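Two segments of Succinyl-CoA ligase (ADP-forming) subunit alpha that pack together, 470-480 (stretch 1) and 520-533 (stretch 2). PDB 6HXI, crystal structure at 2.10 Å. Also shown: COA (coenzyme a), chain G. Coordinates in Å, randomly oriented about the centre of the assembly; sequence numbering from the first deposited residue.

Stretch 1 470-480: APEQFVGEMKK
Stretch 2 (520-533) NYALQVEELTTAKK

No hydrogen bond crosses between these two helical stretches; the polar link is indirect, through coenzyme A, whose O8A accepts hydrogen bonds from Lys 479 NZ at 2.8 Å and Lys 532 NZ at 2.9 Å. Both lysines run extended beyond CB (Lys 479 chi1 t, Lys 532 chi1 m, all later angles t), so two positive charges converge on one phosphate oxygen.

The two stretches bury 517 Å² between them, summed over both sides, and the direct contact is largely apolar. Helix 471-480 crosses the helix of stretch 2, which runs in from before Asn 520, at -58°, with axes 9.1 Å apart at closest approach. Register is fixed at the first turn, where Pro 471 CA lies 5.0 Å from Val 525 CA. The compact Pro 471 ring (phi/psi -43/-40, C-gamma exo) is a knob among Tyr 521, Gln 524, Val 525 and Leu 528: its CG reaches Gln 524 CB at 3.6 Å, and its CD reaches Tyr 521 CE1 at 3.8 Å. Tyr 521 (chi1 t, chi2 88°) starts sideways, but its end comes nearer, OH 3.5 Å from Phe 474 CB.

One turn on, Val 475 (t) points toward stretch 2, placing CG2 3.7 Å from Val 525 CG1 (also t) and 4.1 Å from Leu 528 CD1. Phe 474 (chi1 t, chi2 51°) presents its ring edge to Val 525, CD2 to CG2 3.7 Å. Pro 471, Phe 474, Val 475, Tyr 521 and Val 525 are buried, their apolar surfaces suiting a contact without cross-stretch hydrogen bonds. Leu 528 (m, t) covers the helix start, its CD1 3.5 Å from Glu 472 N. Ala 470 is the N-cap residue.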

ATOM      1  N   ALA B 470     -16.356 -27.671  27.512  1.00 52.60           N
ATOM      2  CA  ALA B 470     -17.409 -26.948  28.217  1.00 50.23           C
ATOM      3  C   ALA B 470     -16.912 -25.472  28.350  1.00 49.30           C
ATOM      4  O   ALA B 470     -15.698 -25.275  28.434  1.00 48.36           O
ATOM      5  CB  ALA B 470     -17.645 -27.562  29.589  1.00 51.32           C
ATOM      6  N   PRO B 471     -17.794 -24.433  28.293  1.00 43.89           N
ATOM      7  CA  PRO B 471     -17.314 -23.040  28.422  1.00 43.57           C
ATOM      8  C   PRO B 471     -16.265 -22.813  29.518  1.00 49.36           C
ATOM      9  O   PRO B 471     -15.280 -22.118  29.275  1.00 48.45           O
ATOM     10  CB  PRO B 471     -18.594 -22.254  28.692  1.00 45.44           C
ATOM     11  CG  PRO B 471     -19.646 -23.044  28.027  1.00 48.90           C
ATOM     12  CD  PRO B 471     -19.267 -24.474  28.188  1.00 44.57           C
ATOM     13  N   GLU B 472     -16.433 -23.474  30.684  1.00 48.18           N
ATOM     14  CA  GLU B 472     -15.527 -23.424  31.854  1.00 48.96           C
ATOM     15  C   GLU B 472     -14.149 -23.960  31.496  1.00 51.32           C
ATOM     16  O   GLU B 472     -13.156 -23.340  31.849  1.00 51.14           O
ATOM     17  CB  GLU B 472     -16.099 -24.212  33.058  1.00 51.92           C
ATOM     18  CG  GLU B 472     -17.564 -23.945  33.399  1.00 71.07           C
ATOM     19  CD  GLU B 472     -18.593 -24.604  32.495  1.00 98.43           C
ATOM     20  OE1 GLU B 472     -18.618 -25.855  32.433  1.00104.92           O
ATOM     21  OE2 GLU B 472     -19.373 -23.866  31.847  1.00 88.57           O
ATOM     22  N   GLN B 473     -14.100 -25.079  30.744  1.00 48.56           N
ATOM     23  CA  GLN B 473     -12.867 -25.717  30.275  1.00 48.57           C
ATOM     24  C   GLN B 473     -12.122 -24.839  29.297  1.00 49.79           C
ATOM     25  O   GLN B 473     -10.896 -24.795  29.353  1.00 49.39           O
ATOM     26  CB  GLN B 473     -13.142 -27.106  29.663  1.00 50.27           C
ATOM     27  CG  GLN B 473     -13.569 -28.148  30.698  1.00 71.97           C
ATOM     28  CD  GLN B 473     -13.759 -29.513  30.090  1.00 92.13           C
ATOM     29  OE1 GLN B 473     -14.689 -29.748  29.308  1.00 86.77           O
ATOM     30  NE2 GLN B 473     -12.885 -30.448  30.456  1.00 80.25           N
ATOM     31  N   PHE B 474     -12.855 -24.130  28.404  1.00 44.37           N
ATOM     32  CA  PHE B 474     -12.271 -23.210  27.426  1.00 41.94           C
ATOM     33  C   PHE B 474     -11.658 -22.023  28.156  1.00 42.47           C
ATOM     34  O   PHE B 474     -10.491 -21.694  27.914  1.00 40.45           O
ATOM     35  CB  PHE B 474     -13.333 -22.742  26.404  1.00 43.24           C
ATOM     36  CG  PHE B 474     -12.930 -21.618  25.458  1.00 42.95           C
ATOM     37  CD1 PHE B 474     -11.742 -21.689  24.724  1.00 42.05           C
ATOM     38  CD2 PHE B 474     -13.782 -20.539  25.234  1.00 42.72           C
ATOM     39  CE1 PHE B 474     -11.416 -20.702  23.790  1.00 40.84           C
ATOM     40  CE2 PHE B 474     -13.444 -19.546  24.314  1.00 43.58           C
ATOM     41  CZ  PHE B 474     -12.266 -19.646  23.585  1.00 40.11           C
ATOM     42  N   VAL B 475     -12.428 -21.411  29.085  1.00 39.12           N
ATOM     43  CA  VAL B 475     -11.966 -20.283  29.910  1.00 38.31           C
ATOM     44  C   VAL B 475     -10.700 -20.720  30.670  1.00 45.34           C
ATOM     45  O   VAL B 475      -9.679 -20.045  30.570  1.00 45.97           O
ATOM     46  CB  VAL B 475     -13.106 -19.720  30.810  1.00 41.63           C
ATOM     47  CG1 VAL B 475     -12.595 -18.702  31.835  1.00 40.45           C
ATOM     48  CG2 VAL B 475     -14.217 -19.110  29.959  1.00 40.87           C
ATOM     49  N   GLY B 476     -10.751 -21.903  31.297  1.00 43.27           N
ATOM     50  CA  GLY B 476      -9.627 -22.492  32.024  1.00 43.36           C
ATOM     51  C   GLY B 476      -8.394 -22.770  31.177  1.00 46.48           C
ATOM     52  O   GLY B 476      -7.293 -22.391  31.562  1.00 43.60           O
ATOM     53  N   GLU B 477      -8.563 -23.424  30.008  1.00 45.29           N
ATOM     54  CA  GLU B 477      -7.471 -23.745  29.074  1.00 46.01           C
ATOM     55  C   GLU B 477      -6.708 -22.478  28.614  1.00 50.55           C
ATOM     56  O   GLU B 477      -5.473 -22.459  28.603  1.00 51.15           O
ATOM     57  CB  GLU B 477      -8.023 -24.526  27.846  1.00 47.76           C
ATOM     58  CG  GLU B 477      -6.991 -24.790  26.757  1.00 64.51           C
ATOM     59  CD  GLU B 477      -7.521 -25.128  25.379  1.00 85.89           C
ATOM     60  OE1 GLU B 477      -7.270 -24.338  24.440  1.00 89.10           O
ATOM     61  OE2 GLU B 477      -8.130 -26.210  25.224  1.00 75.21           O
ATOM     62  N   MET B 478      -7.457 -21.429  28.222  1.00 46.09           N
ATOM     63  CA  MET B 478      -6.902 -20.164  27.739  1.00 43.35           C
ATOM     64  C   MET B 478      -6.095 -19.446  28.815  1.00 47.79           C
ATOM     65  O   MET B 478      -5.056 -18.868  28.506  1.00 45.86           O
ATOM     66  CB  MET B 478      -8.004 -19.271  27.181  1.00 44.02           C
ATOM     67  CG  MET B 478      -8.636 -19.829  25.925  1.00 46.50           C
ATOM     68  SD  MET B 478      -7.528 -19.901  24.491  1.00 49.15           S
ATOM     69  CE  MET B 478      -7.605 -18.206  23.918  1.00 44.15           C
ATOM     70  N   LYS B 479      -6.585 -19.482  30.075  1.00 45.69           N
ATOM     71  CA  LYS B 479      -5.912 -18.891  31.235  1.00 46.42           C
ATOM     72  C   LYS B 479      -4.552 -19.601  31.474  1.00 53.00           C
ATOM     73  O   LYS B 479      -3.562 -18.910  31.721  1.00 53.52           O
ATOM     74  CB  LYS B 479      -6.811 -18.983  32.477  1.00 47.97           C
ATOM     75  CG  LYS B 479      -6.237 -18.302  33.723  1.00 48.64           C
ATOM     76  CD  LYS B 479      -6.980 -18.744  34.974  1.00 43.01           C
ATOM     77  CE  LYS B 479      -6.178 -18.503  36.222  1.00 48.45           C
ATOM     78  NZ  LYS B 479      -7.050 -18.591  37.431  1.00 56.26           N
ATOM     79  N   LYS B 480      -4.508 -20.963  31.357  1.00 50.93           N
ATOM     80  CA  LYS B 480      -3.304 -21.800  31.551  1.00 52.11           C
ATOM     81  C   LYS B 480      -2.215 -21.469  30.555  1.00 57.55           C
ATOM     82  O   LYS B 480      -1.046 -21.404  30.935  1.00 59.09           O
ATOM     83  CB  LYS B 480      -3.640 -23.295  31.470  1.00 55.98           C
ATOM     84  CG  LYS B 480      -2.584 -24.205  32.116  1.00 79.59           C
ATOM     85  CD  LYS B 480      -3.068 -25.662  32.215  1.00 94.65           C
ATOM     86  CE  LYS B 480      -2.313 -26.489  33.233  1.00103.87           C
ATOM     87  NZ  LYS B 480      -2.863 -27.870  33.343  1.00111.23           N
ATOM     88  N   ASN B 520     -24.810 -18.806  21.564  1.00 40.39           N
ATOM     89  CA  ASN B 520     -25.259 -19.310  22.860  1.00 41.62           C
ATOM     90  C   ASN B 520     -24.075 -19.807  23.705  1.00 44.83           C
ATOM     91  O   ASN B 520     -24.010 -19.515  24.901  1.00 43.71           O
ATOM     92  CB  ASN B 520     -26.384 -20.345  22.727  1.00 43.60           C
ATOM     93  CG  ASN B 520     -27.674 -19.836  22.092  1.00 65.01           C
ATOM     94  OD1 ASN B 520     -28.059 -18.654  22.185  1.00 55.29           O
ATOM     95  ND2 ASN B 520     -28.387 -20.742  21.440  1.00 57.62           N
ATOM     96  N   TYR B 521     -23.101 -20.476  23.068  1.00 40.99           N
ATOM     97  CA  TYR B 521     -21.861 -20.913  23.718  1.00 39.72           C
ATOM     98  C   TYR B 521     -21.076 -19.661  24.153  1.00 41.46           C
ATOM     99  O   TYR B 521     -20.634 -19.568  25.299  1.00 42.03           O
ATOM    100  CB  TYR B 521     -21.035 -21.762  22.713  1.00 41.68           C
ATOM    101  CG  TYR B 521     -19.764 -22.366  23.291  1.00 43.79           C
ATOM    102  CD1 TYR B 521     -19.780 -23.614  23.916  1.00 46.41           C
ATOM    103  CD2 TYR B 521     -18.544 -21.697  23.204  1.00 43.50           C
ATOM    104  CE1 TYR B 521     -18.622 -24.171  24.450  1.00 45.31           C
ATOM    105  CE2 TYR B 521     -17.376 -22.247  23.738  1.00 44.35           C
ATOM    106  CZ  TYR B 521     -17.424 -23.478  24.372  1.00 49.23           C
ATOM    107  OH  TYR B 521     -16.285 -24.018  24.918  1.00 46.67           O
ATOM    108  N   ALA B 522     -20.939 -18.682  23.239  1.00 36.92           N
ATOM    109  CA  ALA B 522     -20.183 -17.459  23.519  1.00 36.23           C
ATOM    110  C   ALA B 522     -20.696 -16.721  24.732  1.00 39.44           C
ATOM    111  O   ALA B 522     -19.872 -16.257  25.530  1.00 37.69           O
ATOM    112  CB  ALA B 522     -20.146 -16.545  22.311  1.00 36.08           C
ATOM    113  N   LEU B 523     -22.046 -16.638  24.879  1.00 35.91           N
ATOM    114  CA  LEU B 523     -22.716 -15.996  26.004  1.00 36.83           C
ATOM    115  C   LEU B 523     -22.506 -16.780  27.306  1.00 42.31           C
ATOM    116  O   LEU B 523     -22.523 -16.157  28.346  1.00 42.26           O
ATOM    117  CB  LEU B 523     -24.234 -15.727  25.744  1.00 37.77           C
ATOM    118  CG  LEU B 523     -24.592 -14.763  24.580  1.00 42.55           C
ATOM    119  CD1 LEU B 523     -26.067 -14.760  24.318  1.00 43.29           C
ATOM    120  CD2 LEU B 523     -24.114 -13.346  24.851  1.00 44.88           C
ATOM    121  N   GLN B 524     -22.309 -18.124  27.253  1.00 40.60           N
ATOM    122  CA  GLN B 524     -21.988 -18.957  28.423  1.00 41.85           C
ATOM    123  C   GLN B 524     -20.562 -18.637  28.867  1.00 46.12           C
ATOM    124  O   GLN B 524     -20.324 -18.548  30.065  1.00 46.82           O
ATOM    125  CB  GLN B 524     -22.112 -20.468  28.118  1.00 43.93           C
ATOM    126  CG  GLN B 524     -23.536 -21.004  28.093  1.00 43.93           C
ATOM    127  CD  GLN B 524     -23.563 -22.491  27.767  1.00 76.38           C
ATOM    128  OE1 GLN B 524     -23.421 -22.918  26.606  1.00 74.05           O
ATOM    129  NE2 GLN B 524     -23.746 -23.325  28.781  1.00 68.73           N
ATOM    130  N   VAL B 525     -19.604 -18.494  27.897  1.00 42.24           N
ATOM    131  CA  VAL B 525     -18.195 -18.114  28.147  1.00 41.19           C
ATOM    132  C   VAL B 525     -18.147 -16.707  28.805  1.00 45.43           C
ATOM    133  O   VAL B 525     -17.393 -16.505  29.778  1.00 45.26           O
ATOM    134  CB  VAL B 525     -17.315 -18.157  26.869  1.00 41.93           C
ATOM    135  CG1 VAL B 525     -15.946 -17.532  27.125  1.00 40.80           C
ATOM    136  CG2 VAL B 525     -17.179 -19.577  26.326  1.00 41.03           C
ATOM    137  N   GLU B 526     -18.961 -15.750  28.260  1.00 40.89           N
ATOM    138  CA  GLU B 526     -19.081 -14.376  28.756  1.00 40.10           C
ATOM    139  C   GLU B 526     -19.576 -14.299  30.216  1.00 46.05           C
ATOM    140  O   GLU B 526     -19.106 -13.444  30.970  1.00 47.03           O
ATOM    141  CB  GLU B 526     -19.968 -13.558  27.819  1.00 40.75           C
ATOM    142  CG  GLU B 526     -19.949 -12.053  28.058  1.00 43.12           C
ATOM    143  CD  GLU B 526     -21.184 -11.342  27.539  1.00 61.42           C
ATOM    144  OE1 GLU B 526     -22.282 -11.945  27.572  1.00 56.96           O
ATOM    145  OE2 GLU B 526     -21.047 -10.186  27.081  1.00 57.49           O
ATOM    146  N   GLU B 527     -20.498 -15.194  30.623  1.00 44.89           N
ATOM    147  CA  GLU B 527     -21.006 -15.233  31.998  1.00 47.01           C
ATOM    148  C   GLU B 527     -19.879 -15.558  32.941  1.00 49.76           C
ATOM    149  O   GLU B 527     -19.776 -14.936  33.997  1.00 52.21           O
ATOM    150  CB  GLU B 527     -22.149 -16.238  32.163  1.00 49.62           C
ATOM    151  CG  GLU B 527     -23.467 -15.719  31.629  1.00 63.46           C
ATOM    152  CD  GLU B 527     -24.633 -16.646  31.898  1.00 96.97           C
ATOM    153  OE1 GLU B 527     -24.940 -17.498  31.033  1.00 86.64           O
ATOM    154  OE2 GLU B 527     -25.250 -16.505  32.979  1.00100.23           O
ATOM    155  N   LEU B 528     -18.981 -16.465  32.517  1.00 42.33           N
ATOM    156  CA  LEU B 528     -17.785 -16.837  33.277  1.00 40.43           C
ATOM    157  C   LEU B 528     -16.736 -15.708  33.359  1.00 43.12           C
ATOM    158  O   LEU B 528     -16.180 -15.487  34.433  1.00 43.38           O
ATOM    159  CB  LEU B 528     -17.169 -18.117  32.698  1.00 39.56           C
ATOM    160  CG  LEU B 528     -18.042 -19.357  32.858  1.00 44.41           C
ATOM    161  CD1 LEU B 528     -17.594 -20.415  31.951  1.00 44.34           C
ATOM    162  CD2 LEU B 528     -18.007 -19.873  34.303  1.00 48.55           C
ATOM    163  N   THR B 529     -16.444 -15.013  32.228  1.00 38.72           N
ATOM    164  CA  THR B 529     -15.451 -13.948  32.211  1.00 37.00           C
ATOM    165  C   THR B 529     -15.960 -12.732  32.989  1.00 41.38           C
ATOM    166  O   THR B 529     -15.186 -12.173  33.774  1.00 41.63           O
ATOM    167  CB  THR B 529     -14.938 -13.629  30.795  1.00 42.45           C
ATOM    168  OG1 THR B 529     -16.001 -13.167  29.965  1.00 42.93           O
ATOM    169  CG2 THR B 529     -14.233 -14.802  30.145  1.00 39.45           C
ATOM    170  N   THR B 530     -17.260 -12.363  32.844  1.00 37.09           N
ATOM    171  CA  THR B 530     -17.828 -11.218  33.581  1.00 37.36           C
ATOM    172  C   THR B 530     -17.925 -11.508  35.102  1.00 43.76           C
ATOM    173  O   THR B 530     -17.944 -10.567  35.892  1.00 44.40           O
ATOM    174  CB  THR B 530     -19.148 -10.708  32.967  1.00 49.54           C
ATOM    175  OG1 THR B 530     -20.126 -11.739  32.961  1.00 54.42           O
ATOM    176  CG2 THR B 530     -18.964 -10.149  31.555  1.00 44.51           C
ATOM    177  N   ALA B 531     -17.915 -12.798  35.511  1.00 41.64           N
ATOM    178  CA  ALA B 531     -17.893 -13.223  36.928  1.00 41.95           C
ATOM    179  C   ALA B 531     -16.510 -12.911  37.573  1.00 45.89           C
ATOM    180  O   ALA B 531     -16.379 -12.949  38.798  1.00 46.70           O
ATOM    181  CB  ALA B 531     -18.198 -14.706  37.035  1.00 42.75           C
ATOM    182  N   LYS B 532     -15.485 -12.596  36.743  1.00 39.24           N
ATOM    183  CA  LYS B 532     -14.145 -12.234  37.203  1.00 37.69           C
ATOM    184  C   LYS B 532     -14.013 -10.712  37.273  1.00 44.86           C
ATOM    185  O   LYS B 532     -13.596 -10.165  38.299  1.00 47.53           O
ATOM    186  CB  LYS B 532     -13.054 -12.829  36.289  1.00 37.53           C
ATOM    187  CG  LYS B 532     -13.102 -14.350  36.133  1.00 35.11           C
ATOM    188  CD  LYS B 532     -11.825 -14.867  35.460  1.00 36.98           C
ATOM    189  CE  LYS B 532     -11.794 -16.362  35.351  1.00 41.30           C
ATOM    190  NZ  LYS B 532     -10.468 -16.845  34.874  1.00 41.35           N
ATOM    191  N   LYS B 533     -14.327 -10.036  36.163  1.00 41.78           N
ATOM    192  CA  LYS B 533     -14.280  -8.585  35.982  1.00 41.98           C
ATOM    193  C   LYS B 533     -15.431  -8.248  35.037  1.00 49.23           C
ATOM    194  O   LYS B 533     -15.540  -8.851  33.956  1.00 49.23           O
ATOM    195  CB  LYS B 533     -12.972  -8.190  35.297  1.00 43.91           C
ATOM    196  CG  LYS B 533     -11.775  -8.028  36.180  1.00 54.33           C
ATOM    197  CD  LYS B 533     -10.602  -7.619  35.274  1.00 59.00           C
ATOM    198  CE  LYS B 533     -10.220  -6.193  35.421  1.00 54.58           C
ATOM    199  NZ  LYS B 533      -8.890  -5.978  34.824  1.00 62.99           N
TER
HETATM  200  N1A COA G 701     -10.152 -13.081  28.362  1.00 37.02           N
HETATM  201  C2A COA G 701     -10.242 -13.925  29.395  1.00 38.66           C
HETATM  202  N3A COA G 701      -9.951 -13.706  30.685  1.00 36.94           N
HETATM  203  C4A COA G 701      -9.461 -12.470  30.867  1.00 37.60           C
HETATM  204  C5A COA G 701      -9.302 -11.493  29.899  1.00 36.70           C
HETATM  205  C6A COA G 701      -9.706 -11.822  28.590  1.00 37.31           C
HETATM  206  N6A COA G 701      -9.703 -10.955  27.578  1.00 40.79           N
HETATM  207  N7A COA G 701      -8.676 -10.376  30.429  1.00 41.12           N
HETATM  208  C8A COA G 701      -8.483 -10.691  31.684  1.00 40.25           C
HETATM  209  N9A COA G 701      -8.928 -11.944  32.021  1.00 41.42           N
HETATM  210  C1B COA G 701      -8.829 -12.609  33.319  1.00 39.94           C
HETATM  211  C2B COA G 701      -7.423 -12.726  33.895  1.00 40.71           C
HETATM  212  O2B COA G 701      -6.724 -13.837  33.330  1.00 43.32           O
HETATM  213  C3B COA G 701      -7.747 -12.934  35.377  1.00 39.95           C
HETATM  214  O3B COA G 701      -8.133 -14.298  35.659  1.00 37.56           O
HETATM  215  P3B COA G 701      -7.955 -14.991  37.085  1.00 35.80           P
HETATM  216  O7A COA G 701      -8.613 -14.103  38.086  1.00 36.78           O
HETATM  217  O8A COA G 701      -8.588 -16.330  36.962  1.00 39.03           O
HETATM  218  O9A COA G 701      -6.437 -15.160  37.282  1.00 35.17           O
HETATM  219  C4B COA G 701      -9.040 -12.137  35.591  1.00 37.80           C
HETATM  220  O4B COA G 701      -9.572 -11.878  34.275  1.00 38.21           O
HETATM  221  C5B COA G 701      -8.885 -10.847  36.354  1.00 39.15           C
HETATM  222  O5B COA G 701      -7.727 -10.165  35.834  1.00 42.87           O
HETATM  223  P1A COA G 701      -6.661  -9.418  36.822  1.00 45.87           P
HETATM  224  O1A COA G 701      -5.760  -8.463  36.129  1.00 46.78           O
HETATM  225  O2A COA G 701      -5.923 -10.403  37.716  1.00 39.95           O
HETATM  226  O3A COA G 701      -7.767  -8.652  37.681  1.00 51.94           O
HETATM  227  P2A COA G 701      -7.903  -7.489  38.758  1.00 48.04           P
HETATM  228  O4A COA G 701      -8.081  -6.194  38.072  1.00 49.20           O
HETATM  229  O5A COA G 701      -9.131  -7.842  39.565  1.00 50.70           O
HETATM  230  O6A COA G 701      -6.560  -7.506  39.664  1.00 41.51           O
HETATM  231  CBP COA G 701      -6.163  -7.423  42.070  1.00 36.87           C
HETATM  232  CCP COA G 701      -6.442  -8.310  40.852  1.00 39.55           C
HETATM  233  CDP COA G 701      -6.015  -8.331  43.298  1.00 29.73           C
HETATM  234  CEP COA G 701      -4.869  -6.606  41.882  1.00 36.86           C
HETATM  235  CAP COA G 701      -7.359  -6.449  42.259  1.00 40.28           C
HETATM  236  OAP COA G 701      -8.597  -7.130  42.157  1.00 42.80           O
HETATM  237  C9P COA G 701      -7.354  -5.599  43.522  1.00 45.34           C
HETATM  238  O9P COA G 701      -6.672  -4.573  43.571  1.00 49.14           O
HETATM  239  N8P COA G 701      -8.127  -6.019  44.537  1.00 43.34           N
HETATM  240  C7P COA G 701      -8.150  -5.364  45.838  1.00 39.76           C
HETATM  241  C6P COA G 701      -7.618  -6.261  46.922  1.00 43.61           C
HETATM  242  C5P COA G 701      -7.731  -5.634  48.292  1.00 46.46           C
HETATM  243  O5P COA G 701      -8.628  -4.833  48.546  1.00 49.05           O
HETATM  244  N4P COA G 701      -6.799  -5.981  49.178  1.00 47.54           N
HETATM  245  C3P COA G 701      -6.705  -5.386  50.505  1.00 51.38           C
HETATM  246  C2P COA G 701      -5.997  -4.046  50.496  1.00 54.05           C
HETATM  247  S1P COA G 701      -5.807  -3.588  52.241  1.00 58.56           S